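Local atomic coordinates of coenzyme F420-dependent N(5),N(10)-methenyltetrahydromethanopterin reductase-related protein (Desulfurobacterium thermolithotrophum DSM 11699, PDB entry 6HUZ), a protein that binds the iron-guanylylpyridinol cofactor and methenyl-tetrahydrofolate and, as a bacterial paralog of [Fe]-hydrogenase, uses tetrahydrofolate derivatives as substrates. Residues A85-P90 and A111-T116; E22-E27 and A148-T153; I218-V223 and S233-Q238. All blocks are in the same frame, centred on the assembly; numbering follows the deposited sequence.

Contact 1: A85-P90 and A111-T116; sequences AILFTP and AVICTT. With FE9 (iron-guanylyl pyridinol cofactor), chain B.
Thr116 reaches across to Leu87 at the end of the neighbouring strand, its OG1 donating to Leu87 O over 2.9 Å from a position tilted 22° out of the carbonyl plane. With chi1 at 63°, OG1 stands between the backbone N and the carbonyl carbon. The other branch, CG2, meets Ile86 CG2 at 3.7 Å, the two side chains crossing at about a right angle. A water doubles the tie: it donates to Leu87 O and accepts from Thr116 N at 2.9 Å. A weak bond from Thr89 N to the same carbonyl closes an inverse gamma turn centred on Phe88. This turn carries the chain out of the strand towards the iron-guanylylpyridinol cofactor. The Phe88 ring has the pyridinol methyl C5M over one face, offset towards the rim, with Phe88 CD1 3.4 Å from C5M. Thr116 OG1 also lies 3.2 Å from C7 of the cofactor.

Behind this end, 85-87 and 112-115 run parallel, their short axes 19° apart. Ala85 N bonds to Val112 O, Cys114 N to Ala85 O at 2.8 Å, and Leu87 N to Cys114 O. Leu87 CD1 touches Ile113 CG2 at 3.9 Å, and Leu124 of helix 121-127 covers both residues. Ile86 and Cys114 project from the other face of the sheet, while Ile86 also bonds through its backbone to Thr4 and Tyr6 of strand 2-6. Joined through helix 95-103, the pair forms a beta-alpha-beta crossover of the Rossmann-type domain, with the cofactor at the carboxyl ends of its strands. Since the Thr116 hydroxyl proton goes to Leu87 O, the hydroxyl probably presents its oxygen, not its hydrogen, to the cofactor beside C7.

Contact 2: E22-E27 and A148-T153; sequences EKLGGE and AAIPGT. With FE9 (iron-guanylyl pyridinol cofactor), chain B.
Leu24 and Ile150 cross at about a right angle, and their methyl groups form the apolar pair of the contact, Leu24 CD1 lying 3.8 Å from Ile150 CD1. Beside them Thr153 turns its two branches to different tasks. Its CG2, anti to its own carbonyl carbon, packs against Leu24 CB at 4.0 Å and Gly25 O at 3.7 Å. Its OG1, set by a chi1 of 61° between the backbone N and the carbonyl carbon, donates to Ile150 O over 2.6 Å, tilted 21° from the carbonyl plane. Thr153 N donates to that carbonyl as well, so two donors of one residue grip Ile150 O; the backbone one closes the type II beta turn from Ile150 to Thr153, which OG1 reinforces.

Gly152 takes the third position of the turn, at the positive phi expected there. Its carbonyl receives a nearly straight CA-H contact from Gly26, with CA 3.6 Å from Gly152 O and an angle of 170° at the hydrogen; the absence of a side chain on Gly26 permits this approach. A water completes the link, accepting from Glu27 N and donating to Gly152 O, at 2.7 Å from the latter.

At the start of the turn, Ile150 CG1 lies 3.6 Å from O1F of the cofactor, the oxygen of one of the two carbon monoxide ligands of the iron, and Ala149 N makes a weak hydrogen bond to O2F of the other. Ala148, Ala149 and Ile150 border both this cofactor and methenyltetrahydrofolate. The turn belongs to the loop between strands 141-144 and 158-163. Val20 of helix 20-23 packs on Ile150 and Thr153, helix 32-41 meets Pro151, and Ser273 of the second subunit packs against Leu24 and Ala149.

Contact 3: I218-V223 and S233-Q238; sequences IEYYKV and SMTEFQ. With NA (sodium ion), chain H; NA (sodium ion), chain I.
Tyr220 meets Thr235 and Gln238 with its CG set anti to the backbone N by a chi1 of 161°. The ring presents an edge to the facing helix: Thr235 O lies in the ring plane, 3.5 Å from Tyr220 CE2. Thr235 CG2, also anti to its backbone N, is 3.5 Å from the same CE2 and 3.8 Å from Tyr221 CA, so one methyl touches both consecutive tyrosines. At the ring tip, Tyr220 OH lies 3.3 Å from Gln238 CB.

Gln238 bends at chi2, and its amide plane stands 65° from the tyrosine ring. Its OE1 and backbone O approach a sodium ion, at 3.0 Å for Gln238 OE1, a long coordination; Ser242 shares this site. Gln238 NE2 bonds to Asp204 of the second subunit. On another side of the helix both carboxylate oxygens of Glu236 approach a second sodium, which Glu256 and Lys356 of the second subunit also bind.

The segments are parts of helices 207-228 and 232-262, which form an antiparallel helical hairpin; their short axes are 10.2 Å apart at an angle of 153°. The hairpin adjoins the second subunit, where Met205 packs on Tyr220, Leu255 on Tyr221 and Phe91 on Met234.

Contacts 1 and 2 belong to the cofactor-binding half of the chain and contact 3 to the helical half. Along the sequence, 85-90/111-116 is nested inside the loop closed by 22-27/148-153, and 218-223/233-238 follows both. The centres of contacts 1 and 2 are about 20 Å apart, yet they meet where Phe88 CE2 lies 4.3 Å from Pro151 CD, and both border the cofactor. Contact 3 is centred about 39 Å from contact 1 and about 36 Å from contact 2, with no touch to either. Contacts 2 and 3 both adjoin the second subunit and methenyltetrahydrofolate, consistent with substrate sites assembled between the two chains.

Contact 1: A85-P90 and A111-T116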
# COMPACT_ATOMS: atom_id res chain seq x y z
N ALA A 85 8.61 -30.12 -11.98
CA ALA A 85 9.50 -30.15 -10.83
C ALA A 85 8.97 -29.06 -9.90
O ALA A 85 8.96 -27.89 -10.28
CB ALA A 85 10.94 -29.86 -11.24
N ILE A 86 8.46 -29.44 -8.71
CA ILE A 86 7.91 -28.50 -7.76
C ILE A 86 8.88 -28.28 -6.61
O ILE A 86 9.25 -29.24 -5.94
CB ILE A 86 6.52 -28.92 -7.23
CG1 ILE A 86 5.52 -29.01 -8.40
CG2 ILE A 86 6.04 -27.86 -6.20
CD1 ILE A 86 4.28 -29.79 -8.12
N LEU A 87 9.28 -27.01 -6.38
CA LEU A 87 10.24 -26.71 -5.33
C LEU A 87 9.60 -26.32 -4.00
O LEU A 87 9.34 -25.14 -3.77
CB LEU A 87 11.19 -25.62 -5.82
CG LEU A 87 11.98 -25.97 -7.09
CD1 LEU A 87 12.78 -24.79 -7.58
CD2 LEU A 87 12.93 -27.16 -6.86
N PHE A 88 9.36 -27.32 -3.12
CA PHE A 88 8.81 -27.11 -1.76
C PHE A 88 10.12 -27.05 -0.93
O PHE A 88 10.33 -27.86 -0.04
CB PHE A 88 7.91 -28.31 -1.35
CG PHE A 88 6.96 -27.96 -0.23
CD1 PHE A 88 7.34 -28.08 1.10
CD2 PHE A 88 5.69 -27.45 -0.52
CE1 PHE A 88 6.48 -27.67 2.12
CE2 PHE A 88 4.83 -27.05 0.51
CZ PHE A 88 5.24 -27.15 1.82
N THR A 89 11.00 -26.11 -1.27
CA THR A 89 12.34 -26.00 -0.68
C THR A 89 12.47 -24.88 0.37
O THR A 89 11.63 -24.00 0.47
CB THR A 89 13.30 -25.88 -1.86
OG1 THR A 89 12.84 -24.85 -2.73
CG2 THR A 89 13.36 -27.17 -2.69
N PRO A 90 13.54 -24.92 1.18
CA PRO A 90 13.66 -23.91 2.26
C PRO A 90 13.60 -22.42 1.95
O PRO A 90 13.98 -21.94 0.89
CB PRO A 90 15.03 -24.23 2.88
CG PRO A 90 15.28 -25.65 2.58
CD PRO A 90 14.64 -25.89 1.22
N ALA A 111 10.14 -29.48 -19.82
CA ALA A 111 9.72 -29.59 -18.41
C ALA A 111 9.44 -28.18 -17.86
O ALA A 111 9.94 -27.20 -18.42
CB ALA A 111 10.83 -30.21 -17.59
N VAL A 112 8.66 -28.07 -16.77
CA VAL A 112 8.37 -26.76 -16.15
C VAL A 112 8.84 -26.85 -14.68
O VAL A 112 8.57 -27.84 -14.01
CB VAL A 112 6.88 -26.30 -16.29
CG1 VAL A 112 5.91 -27.37 -15.83
CG2 VAL A 112 6.61 -24.94 -15.58
N ILE A 113 9.56 -25.82 -14.20
CA ILE A 113 10.06 -25.73 -12.83
C ILE A 113 9.06 -24.81 -12.11
O ILE A 113 8.78 -23.73 -12.61
CB ILE A 113 11.50 -25.15 -12.80
CG1 ILE A 113 12.51 -26.21 -13.27
CG2 ILE A 113 11.85 -24.61 -11.41
CD1 ILE A 113 13.92 -25.65 -13.57
N CYS A 114 8.53 -25.23 -10.94
CA CYS A 114 7.57 -24.45 -10.18
C CYS A 114 8.08 -24.11 -8.82
O CYS A 114 8.59 -25.00 -8.14
CB CYS A 114 6.24 -25.20 -10.04
SG CYS A 114 5.46 -25.61 -11.60
N THR A 115 7.90 -22.84 -8.39
CA THR A 115 8.31 -22.50 -7.03
C THR A 115 7.04 -22.53 -6.20
O THR A 115 5.94 -22.64 -6.75
CB THR A 115 9.04 -21.17 -6.97
OG1 THR A 115 8.23 -20.14 -7.55
CG2 THR A 115 10.43 -21.26 -7.63
N THR A 116 7.20 -22.47 -4.89
CA THR A 116 6.08 -22.45 -3.95
C THR A 116 6.21 -21.08 -3.17
O THR A 116 6.84 -20.17 -3.67
CB THR A 116 6.08 -23.70 -3.07
OG1 THR A 116 7.28 -23.73 -2.29
CG2 THR A 116 5.94 -24.97 -3.91
O2 FE9 B . 5.53 -22.71 5.36
FE FE9 B . 4.20 -22.38 2.44
C1F FE9 B . 3.26 -23.86 2.99
O1F FE9 B . 2.68 -24.77 3.33
C2F FE9 B . 2.66 -21.73 1.69
O2F FE9 B . 1.71 -21.36 1.20
C8 FE9 B . 4.79 -23.15 0.80
O18 FE9 B . 4.10 -23.17 -0.20
C7 FE9 B . 6.19 -23.73 0.75
C6 FE9 B . 6.67 -23.76 2.17
N1 FE9 B . 5.85 -23.17 3.14
C5 FE9 B . 7.95 -24.41 2.51
C5M FE9 B . 8.81 -24.98 1.42
C4 FE9 B . 8.37 -24.42 3.92
C3 FE9 B . 7.49 -23.79 4.95
C3M FE9 B . 7.84 -23.79 6.42
C2 FE9 B . 6.19 -23.17 4.50
O3P FE9 B . 9.59 -24.95 4.20
P1 FE9 B . 9.81 -26.43 4.82
O1P FE9 B . 8.58 -26.88 5.45
O2P FE9 B . 10.91 -26.28 5.99
O5' FE9 B . 10.25 -27.36 3.60
C5' FE9 B . 11.53 -27.26 2.99
C4' FE9 B . 11.96 -28.69 2.68
O4' FE9 B . 13.16 -28.66 1.91
C1' FE9 B . 13.93 -29.79 2.28
C2' FE9 B . 13.75 -29.87 3.78
O2' FE9 B . 14.07 -31.16 4.34
C3' FE9 B . 12.29 -29.49 3.94
O3' FE9 B . 11.42 -30.63 4.01
N9A FE9 B . 15.31 -29.63 1.78
C4A FE9 B . 15.68 -30.07 0.60
N3A FE9 B . 15.04 -30.78 -0.36
C2A FE9 B . 15.72 -31.14 -1.46
N2A FE9 B . 15.03 -31.81 -2.41
N1A FE9 B . 17.02 -30.86 -1.67
C6A FE9 B . 17.77 -30.22 -0.75
O6A FE9 B . 18.96 -29.95 -0.96
C5A FE9 B . 17.11 -29.75 0.47
N7A FE9 B . 17.46 -29.08 1.57
C8A FE9 B . 16.36 -29.01 2.37
O HOH W 1 9.89 -22.40 -3.84
O HOH W 2 4.13 -20.90 4.12

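Contact 2: E22-E27 and A148-T153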
# COMPACT_ATOMS: atom_id res chain seq x y z
N GLU A 22 -4.32 -28.14 15.23
CA GLU A 22 -5.18 -27.32 16.08
C GLU A 22 -5.66 -26.02 15.42
O GLU A 22 -6.86 -25.71 15.47
CB GLU A 22 -4.42 -26.96 17.37
CG GLU A 22 -5.30 -26.61 18.56
CD GLU A 22 -5.98 -25.26 18.53
OE1 GLU A 22 -7.21 -25.21 18.76
OE2 GLU A 22 -5.29 -24.24 18.29
N LYS A 23 -4.73 -25.25 14.83
CA LYS A 23 -5.01 -23.96 14.22
C LYS A 23 -5.72 -24.05 12.88
O LYS A 23 -6.53 -23.18 12.57
CB LYS A 23 -3.70 -23.17 14.02
CG LYS A 23 -2.88 -22.96 15.29
CD LYS A 23 -3.06 -21.60 15.87
CE LYS A 23 -1.96 -21.26 16.83
NZ LYS A 23 -2.45 -20.42 17.95
N LEU A 24 -5.42 -25.06 12.08
CA LEU A 24 -6.05 -25.17 10.76
C LEU A 24 -6.82 -26.47 10.54
O LEU A 24 -7.97 -26.41 10.11
CB LEU A 24 -5.00 -24.96 9.69
CG LEU A 24 -4.34 -23.57 9.70
CD1 LEU A 24 -3.00 -23.61 9.01
CD2 LEU A 24 -5.25 -22.50 9.05
N GLY A 25 -6.20 -27.62 10.82
CA GLY A 25 -6.85 -28.92 10.65
C GLY A 25 -6.00 -29.98 9.99
O GLY A 25 -4.81 -29.76 9.73
N GLY A 26 -6.62 -31.12 9.71
CA GLY A 26 -5.95 -32.26 9.07
C GLY A 26 -4.93 -32.91 9.97
O GLY A 26 -4.91 -32.65 11.18
N GLU A 27 -4.06 -33.76 9.41
CA GLU A 27 -3.01 -34.48 10.14
C GLU A 27 -1.73 -34.49 9.38
O GLU A 27 -1.78 -34.49 8.15
CB GLU A 27 -3.37 -35.96 10.24
CG GLU A 27 -4.56 -36.26 11.08
CD GLU A 27 -4.75 -37.75 11.22
OE1 GLU A 27 -4.48 -38.27 12.32
OE2 GLU A 27 -5.15 -38.40 10.23
N ALA A 148 -0.84 -21.51 -1.26
CA ALA A 148 -1.48 -20.35 -0.58
C ALA A 148 -2.31 -20.95 0.55
O ALA A 148 -3.49 -20.63 0.75
CB ALA A 148 -2.38 -19.60 -1.58
N ALA A 149 -1.67 -21.89 1.24
CA ALA A 149 -2.24 -22.70 2.33
C ALA A 149 -1.20 -23.76 2.64
O ALA A 149 -0.20 -23.87 1.91
CB ALA A 149 -3.54 -23.40 1.84
N ILE A 150 -1.41 -24.55 3.71
CA ILE A 150 -0.48 -25.61 4.03
C ILE A 150 -1.08 -26.92 3.47
O ILE A 150 -2.10 -27.40 4.00
CB ILE A 150 -0.24 -25.71 5.57
CG1 ILE A 150 0.43 -24.38 6.07
CG2 ILE A 150 0.58 -26.97 5.91
CD1 ILE A 150 0.50 -24.30 7.64
N PRO A 151 -0.49 -27.54 2.43
CA PRO A 151 -1.06 -28.80 1.92
C PRO A 151 -1.22 -29.82 3.04
O PRO A 151 -0.27 -30.03 3.82
CB PRO A 151 -0.05 -29.23 0.87
CG PRO A 151 0.51 -27.91 0.35
CD PRO A 151 0.71 -27.16 1.65
N GLY A 152 -2.42 -30.40 3.12
CA GLY A 152 -2.77 -31.38 4.14
C GLY A 152 -3.82 -30.85 5.10
O GLY A 152 -4.40 -31.61 5.89
N THR A 153 -4.06 -29.54 5.05
CA THR A 153 -5.07 -28.89 5.88
C THR A 153 -6.36 -28.78 5.02
O THR A 153 -6.29 -28.72 3.79
CB THR A 153 -4.59 -27.51 6.31
OG1 THR A 153 -4.38 -26.72 5.14
CG2 THR A 153 -3.30 -27.57 7.14
O2 FE9 B . 5.53 -22.71 5.36
FE FE9 B . 4.20 -22.38 2.44
C1F FE9 B . 3.26 -23.86 2.99
O1F FE9 B . 2.68 -24.77 3.33
C2F FE9 B . 2.66 -21.73 1.69
O2F FE9 B . 1.71 -21.36 1.20
C8 FE9 B . 4.79 -23.15 0.80
O18 FE9 B . 4.10 -23.17 -0.20
C7 FE9 B . 6.19 -23.73 0.75
C6 FE9 B . 6.67 -23.76 2.17
N1 FE9 B . 5.85 -23.17 3.14
C5 FE9 B . 7.95 -24.41 2.51
C5M FE9 B . 8.81 -24.98 1.42
C4 FE9 B . 8.37 -24.42 3.92
C3 FE9 B . 7.49 -23.79 4.95
C3M FE9 B . 7.84 -23.79 6.42
C2 FE9 B . 6.19 -23.17 4.50
O3P FE9 B . 9.59 -24.95 4.20
P1 FE9 B . 9.81 -26.43 4.82
O1P FE9 B . 8.58 -26.88 5.45
O2P FE9 B . 10.91 -26.28 5.99
O5' FE9 B . 10.25 -27.36 3.60
C5' FE9 B . 11.53 -27.26 2.99
C4' FE9 B . 11.96 -28.69 2.68
O4' FE9 B . 13.16 -28.66 1.91
C1' FE9 B . 13.93 -29.79 2.28
C2' FE9 B . 13.75 -29.87 3.78
O2' FE9 B . 14.07 -31.16 4.34
C3' FE9 B . 12.29 -29.49 3.94
O3' FE9 B . 11.42 -30.63 4.01
N9A FE9 B . 15.31 -29.63 1.78
C4A FE9 B . 15.68 -30.07 0.60
N3A FE9 B . 15.04 -30.78 -0.36
C2A FE9 B . 15.72 -31.14 -1.46
N2A FE9 B . 15.03 -31.81 -2.41
N1A FE9 B . 17.02 -30.86 -1.67
C6A FE9 B . 17.77 -30.22 -0.75
O6A FE9 B . 18.96 -29.95 -0.96
C5A FE9 B . 17.11 -29.75 0.47
N7A FE9 B . 17.46 -29.08 1.57
C8A FE9 B . 16.36 -29.01 2.37
O HOH W 3 -4.63 -34.16 6.80
O HOH W 2 4.13 -20.90 4.12

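Contact 3: I218-V223 and S233-Q238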
# COMPACT_ATOMS: atom_id res chain seq x y z
N ILE A 218 -11.63 -0.72 -0.98
CA ILE A 218 -12.99 -0.83 -1.52
C ILE A 218 -13.93 -0.14 -0.53
O ILE A 218 -14.86 0.53 -0.95
CB ILE A 218 -13.38 -2.29 -1.77
CG1 ILE A 218 -12.41 -2.94 -2.79
CG2 ILE A 218 -14.83 -2.38 -2.26
CD1 ILE A 218 -12.26 -2.18 -4.11
N GLU A 219 -13.68 -0.29 0.76
CA GLU A 219 -14.54 0.37 1.74
C GLU A 219 -14.46 1.90 1.52
O GLU A 219 -15.49 2.56 1.49
CB GLU A 219 -14.14 -0.00 3.17
CG GLU A 219 -15.07 0.61 4.20
CD GLU A 219 -15.02 -0.04 5.57
OE1 GLU A 219 -14.78 0.69 6.56
OE2 GLU A 219 -15.22 -1.28 5.65
N TYR A 220 -13.26 2.44 1.33
CA TYR A 220 -13.07 3.87 1.11
C TYR A 220 -13.72 4.29 -0.23
O TYR A 220 -14.28 5.37 -0.34
CB TYR A 220 -11.57 4.23 1.16
CG TYR A 220 -11.27 5.55 0.52
CD1 TYR A 220 -11.74 6.74 1.07
CD2 TYR A 220 -10.56 5.62 -0.67
CE1 TYR A 220 -11.51 7.97 0.46
CE2 TYR A 220 -10.33 6.85 -1.31
CZ TYR A 220 -10.81 8.01 -0.74
OH TYR A 220 -10.60 9.22 -1.36
N TYR A 221 -13.66 3.44 -1.24
CA TYR A 221 -14.29 3.76 -2.51
C TYR A 221 -15.81 3.87 -2.31
O TYR A 221 -16.44 4.79 -2.84
CB TYR A 221 -13.97 2.63 -3.54
CG TYR A 221 -14.91 2.60 -4.71
CD1 TYR A 221 -14.67 3.38 -5.83
CD2 TYR A 221 -16.04 1.80 -4.70
CE1 TYR A 221 -15.54 3.37 -6.91
CE2 TYR A 221 -16.92 1.79 -5.77
CZ TYR A 221 -16.67 2.58 -6.88
OH TYR A 221 -17.51 2.58 -7.96
N LYS A 222 -16.43 2.93 -1.56
CA LYS A 222 -17.90 2.99 -1.33
C LYS A 222 -18.29 4.26 -0.55
O LYS A 222 -19.30 4.89 -0.88
CB LYS A 222 -18.39 1.73 -0.61
CG LYS A 222 -18.52 0.52 -1.54
CD LYS A 222 -18.20 -0.78 -0.85
CE LYS A 222 -19.11 -1.09 0.31
NZ LYS A 222 -18.38 -1.75 1.41
N VAL A 223 -17.51 4.65 0.48
CA VAL A 223 -17.81 5.88 1.25
C VAL A 223 -17.68 7.07 0.30
O VAL A 223 -18.51 7.97 0.31
CB VAL A 223 -16.86 6.06 2.45
CG1 VAL A 223 -17.08 7.42 3.12
CG2 VAL A 223 -17.05 4.94 3.47
N SER A 233 -11.54 9.67 -9.98
CA SER A 233 -10.13 10.02 -10.13
C SER A 233 -9.53 10.42 -8.79
O SER A 233 -8.40 10.05 -8.49
CB SER A 233 -9.96 11.14 -11.15
OG SER A 233 -10.53 12.36 -10.72
N MET A 234 -10.28 11.17 -7.98
CA MET A 234 -9.79 11.60 -6.67
C MET A 234 -9.69 10.43 -5.76
O MET A 234 -8.70 10.30 -5.04
CB MET A 234 -10.71 12.68 -6.08
CG MET A 234 -10.65 13.93 -6.89
SD MET A 234 -11.88 15.13 -6.38
CE MET A 234 -11.20 15.62 -4.74
N THR A 235 -10.70 9.55 -5.78
CA THR A 235 -10.67 8.36 -4.93
C THR A 235 -9.47 7.44 -5.27
O THR A 235 -8.75 7.00 -4.38
CB THR A 235 -11.98 7.60 -5.09
OG1 THR A 235 -13.04 8.44 -4.66
CG2 THR A 235 -12.01 6.27 -4.29
N GLU A 236 -9.24 7.18 -6.54
CA GLU A 236 -8.13 6.29 -6.94
C GLU A 236 -6.79 6.91 -6.61
O GLU A 236 -5.88 6.17 -6.28
CB GLU A 236 -8.20 5.94 -8.43
CG GLU A 236 -9.40 5.07 -8.73
CD GLU A 236 -9.38 4.44 -10.11
OE1 GLU A 236 -8.54 4.83 -10.95
OE2 GLU A 236 -10.23 3.55 -10.34
N PHE A 237 -6.66 8.24 -6.73
CA PHE A 237 -5.41 8.92 -6.40
C PHE A 237 -5.15 8.71 -4.89
O PHE A 237 -4.05 8.33 -4.50
CB PHE A 237 -5.50 10.45 -6.69
CG PHE A 237 -4.26 11.14 -6.16
CD1 PHE A 237 -3.10 11.17 -6.91
CD2 PHE A 237 -4.25 11.71 -4.90
CE1 PHE A 237 -1.94 11.75 -6.40
CE2 PHE A 237 -3.10 12.31 -4.39
CZ PHE A 237 -1.95 12.32 -5.15
N GLN A 238 -6.17 8.94 -4.04
CA GLN A 238 -6.05 8.77 -2.58
C GLN A 238 -5.64 7.33 -2.22
O GLN A 238 -4.76 7.16 -1.39
CB GLN A 238 -7.36 9.13 -1.88
CG GLN A 238 -7.63 10.64 -1.88
CD GLN A 238 -6.71 11.40 -0.96
OE1 GLN A 238 -6.42 10.97 0.18
NE2 GLN A 238 -6.24 12.55 -1.41
NA NA H . -3.96 9.32 0.35
NA NA I . -10.03 3.79 -13.29
O HOH W 4 -12.00 5.33 -14.44